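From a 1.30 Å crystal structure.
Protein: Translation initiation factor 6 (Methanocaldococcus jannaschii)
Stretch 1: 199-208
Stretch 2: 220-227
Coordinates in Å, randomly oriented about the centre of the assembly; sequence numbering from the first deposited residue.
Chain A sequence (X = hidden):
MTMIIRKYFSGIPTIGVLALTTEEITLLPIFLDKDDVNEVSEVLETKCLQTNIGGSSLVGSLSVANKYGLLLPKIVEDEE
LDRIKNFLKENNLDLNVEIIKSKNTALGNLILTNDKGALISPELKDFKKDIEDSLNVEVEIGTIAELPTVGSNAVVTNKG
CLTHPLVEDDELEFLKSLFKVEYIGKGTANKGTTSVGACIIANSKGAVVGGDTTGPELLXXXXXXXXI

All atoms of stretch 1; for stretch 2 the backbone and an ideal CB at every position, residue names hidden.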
# COMPACT_ATOMS: atom_id res chain seq x y z
N CYS A 199 2.41 6.60 -5.68
CA CYS A 199 3.55 6.52 -6.61
C CYS A 199 4.48 5.34 -6.37
O CYS A 199 5.37 5.09 -7.20
CB CYS A 199 4.42 7.79 -6.48
SG CYS A 199 3.52 9.32 -6.85
N ILE A 200 4.33 4.63 -5.27
CA ILE A 200 5.33 3.66 -4.81
C ILE A 200 4.64 2.48 -4.13
O ILE A 200 3.69 2.68 -3.38
CB ILE A 200 6.24 4.29 -3.76
CG1 ILE A 200 7.03 5.51 -4.29
CG2 ILE A 200 7.18 3.25 -3.15
CD1 ILE A 200 7.67 6.33 -3.21
N ILE A 201 5.11 1.28 -4.41
CA ILE A 201 4.78 0.15 -3.52
C ILE A 201 6.11 -0.39 -2.99
O ILE A 201 7.14 -0.41 -3.67
CB ILE A 201 3.95 -0.94 -4.23
CG1 ILE A 201 4.71 -1.56 -5.41
CG2 ILE A 201 2.59 -0.39 -4.67
CD1 ILE A 201 4.00 -2.73 -6.07
N ALA A 202 6.12 -0.81 -1.75
CA ALA A 202 7.34 -1.27 -1.12
C ALA A 202 7.06 -2.26 0.02
O ALA A 202 6.00 -2.23 0.64
CB ALA A 202 8.08 -0.07 -0.51
N ASN A 203 8.06 -3.07 0.28
CA ASN A 203 8.09 -3.88 1.50
C ASN A 203 9.51 -3.80 2.06
O ASN A 203 10.30 -2.94 1.65
CB ASN A 203 7.56 -5.30 1.27
CG ASN A 203 8.39 -6.08 0.29
OD1 ASN A 203 9.57 -5.76 0.07
ND2 ASN A 203 7.83 -7.14 -0.33
N SER A 204 9.84 -4.66 3.04
CA SER A 204 11.16 -4.57 3.67
C SER A 204 12.27 -5.01 2.73
O SER A 204 13.46 -4.80 3.08
CB SER A 204 11.19 -5.41 4.96
OG SER A 204 11.20 -6.79 4.61
N LYS A 205 11.94 -5.65 1.60
CA LYS A 205 12.91 -6.24 0.71
C LYS A 205 13.18 -5.38 -0.52
O LYS A 205 14.27 -5.50 -1.08
CB LYS A 205 12.45 -7.66 0.29
CG LYS A 205 12.45 -8.60 1.49
CD LYS A 205 11.72 -9.89 1.22
CE LYS A 205 10.23 -9.62 1.08
NZ LYS A 205 9.52 -10.93 0.87
N GLY A 206 12.26 -4.54 -0.95
CA GLY A 206 12.46 -3.77 -2.15
C GLY A 206 11.29 -2.82 -2.38
O GLY A 206 10.34 -2.78 -1.60
N ALA A 207 11.42 -2.02 -3.45
CA ALA A 207 10.34 -1.08 -3.81
C ALA A 207 10.25 -0.96 -5.33
O ALA A 207 11.23 -1.11 -6.08
CB ALA A 207 10.61 0.29 -3.21
N VAL A 208 9.03 -0.66 -5.78
CA VAL A 208 8.76 -0.27 -7.17
C VAL A 208 8.33 1.19 -7.10
O VAL A 208 7.32 1.49 -6.43
CB VAL A 208 7.71 -1.16 -7.85
CG1 VAL A 208 7.52 -0.76 -9.31
CG2 VAL A 208 8.11 -2.62 -7.74
N UNK A 220 16.07 10.02 -1.15
CA UNK A 220 15.22 10.23 0.02
C UNK A 220 14.33 9.02 0.26
O UNK A 220 14.11 8.61 1.42
CB UNK A 220 14.37 11.49 -0.15
N UNK A 221 13.77 8.42 -0.80
CA UNK A 221 12.96 7.20 -0.65
C UNK A 221 13.77 6.08 -0.07
O UNK A 221 13.32 5.37 0.86
CB UNK A 221 12.37 6.76 -1.99
N UNK A 222 14.99 5.84 -0.58
CA UNK A 222 15.85 4.81 -0.08
C UNK A 222 16.11 4.97 1.43
O UNK A 222 15.99 4.01 2.19
CB UNK A 222 17.17 4.82 -0.86
N UNK A 223 16.47 6.18 1.83
CA UNK A 223 16.76 6.46 3.24
C UNK A 223 15.52 6.28 4.13
O UNK A 223 15.62 5.71 5.21
CB UNK A 223 17.30 7.88 3.39
N UNK A 224 14.36 6.73 3.64
CA UNK A 224 13.15 6.62 4.45
C UNK A 224 12.69 5.19 4.65
O UNK A 224 12.14 4.86 5.70
CB UNK A 224 12.02 7.43 3.81
N UNK A 225 12.90 4.34 3.63
CA UNK A 225 12.37 2.99 3.66
C UNK A 225 13.44 2.00 4.13
O UNK A 225 13.17 0.81 4.20
CB UNK A 225 11.84 2.60 2.28
N UNK A 226 14.69 2.44 4.39
CA UNK A 226 15.73 1.51 4.76
C UNK A 226 16.20 0.63 3.64
O UNK A 226 16.71 -0.50 3.85
CB UNK A 226 15.24 0.63 5.91
N UNK A 227 16.06 1.10 2.40
CA UNK A 227 16.41 0.26 1.25
C UNK A 227 17.71 0.80 0.65
O UNK A 227 18.74 0.46 1.29
CB UNK A 227 15.29 0.24 0.21

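Stretch 1 is a hairpin. Two strand segments are joined by a turn at 203-206, and backbone hydrogen bonds pair Ile201 with Val208. Asn203 OD1 accepts from Lys205 N at 2.8 Å and from Gly206 N at 3.1 Å, which holds the turn. Ile200, Ala202 and Ala207 point their CB atoms toward stretch 2, so these side chains offer an apolar surface; the turn adds backbone atoms, including carbonyl oxygens.

Position 220 is helical, with phi/psi of -65/-41. Nothing of stretch 1 lies within 5.5 Å of its ideal CB. Stretch 1 sets no requirement here, and many helix-compatible residues would suit. The deposited residue is Ile220. Its side chain makes no contact with the hairpin.

Position 221 is helical and its CA-to-CB bond points toward stretch 1. The ideal CB is 4.9 Å from Ile200 CD1. No charge or polar group of the hairpin is near, so an apolar side chain of medium size fits: isoleucine, leucine, valine or methionine. The deposited residue is Ile221, with chi1 m and chi2 t. Its CD1 packs 3.9 Å from Ile200 CD1, methyl against methyl.

Positions 222 and 223 are both helical and out of reach of stretch 1. Polar or charged residues are as acceptable as any. They are Glu222 and Asp223, and neither side chain touches the hairpin.

Position 224 is also out of reach of the hairpin. Its backbone favours a helix former, but stretch 1 does not select among them. It is Ala224, whose N donates to Ile220 O at 2.9 Å.

Position 225 turns back toward stretch 1. Its ideal CB is 5.4 Å from Ala202 CB. The small alanine leaves a gap that a longer apolar chain can cross, so leucine, isoleucine or methionine would suit. The deposited residue is Leu225, with chi1 m and chi2 t. Its CD1 reaches to 3.8 Å from Ala202 CB. Its backbone also joins the contact: one water donates to Leu225 O at 2.8 Å and to Asn203 O at 2.9 Å. This bridge links two carbonyls that could not bond each other directly.

Position 226 has phi/psi of 71/27. Nothing of stretch 1 lies within 5.5 Å of an ideal CB here, so the backbone angle alone guides the choice. Positive phi favours glycine, though asparagine can also adopt it. The residue is Gly226, the first to leave helical angles, in a Schellman motif. The N of position 227 donates to Glu222 O at 2.9 Å, and Gly226 N makes a weak bond to Asp223 O at 3.5 Å.

Position 227 points toward the turn of stretch 1, with its ideal CB 5.4 Å from Gly206 CA. The CB of Ala207 and the backbone of the turn offer a surface for a branched apolar chain; leucine suits well, and isoleucine or methionine are plausible. The deposited residue is Leu227, with chi1 m and chi2 t. It has the largest covered area of stretch 2. Leu227 CD1 lies 3.7 Å from Ala207 CB and 3.8 Å from Gly206 C. Leu227 CD2 lies over the turn, 3.6 Å from Ser204 O and 3.9 Å from Lys205 C.

Stretch 2 220-227: IIEDALGL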
# COMPACT_ATOMS: atom_id res chain seq x y z
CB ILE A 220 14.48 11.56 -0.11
CG1 ILE A 220 15.47 12.74 0.09
CG2 ILE A 220 13.32 11.68 0.87
CD1 ILE A 220 15.02 14.06 -0.47
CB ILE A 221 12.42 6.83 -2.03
CG1 ILE A 221 11.41 7.88 -2.52
CG2 ILE A 221 11.82 5.41 -2.02
CD1 ILE A 221 11.15 7.83 -4.02
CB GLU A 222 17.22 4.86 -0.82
CG GLU A 222 17.17 4.20 -2.18
CD GLU A 222 18.29 4.65 -3.11
OE1 GLU A 222 19.25 5.30 -2.63
OE2 GLU A 222 18.20 4.35 -4.33
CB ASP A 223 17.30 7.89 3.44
CG ASP A 223 18.67 8.10 2.86
OD1 ASP A 223 19.43 7.12 2.65
OD2 ASP A 223 19.02 9.29 2.63
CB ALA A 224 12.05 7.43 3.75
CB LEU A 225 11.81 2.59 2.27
CG LEU A 225 10.63 3.46 1.84
CD1 LEU A 225 10.12 3.02 0.48
CD2 LEU A 225 9.47 3.45 2.85
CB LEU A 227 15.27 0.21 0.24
CG LEU A 227 13.98 -0.43 0.76
CD1 LEU A 227 12.90 -0.15 -0.28
CD2 LEU A 227 14.13 -1.91 1.06
O HOH W 1 11.17 -0.96 3.52
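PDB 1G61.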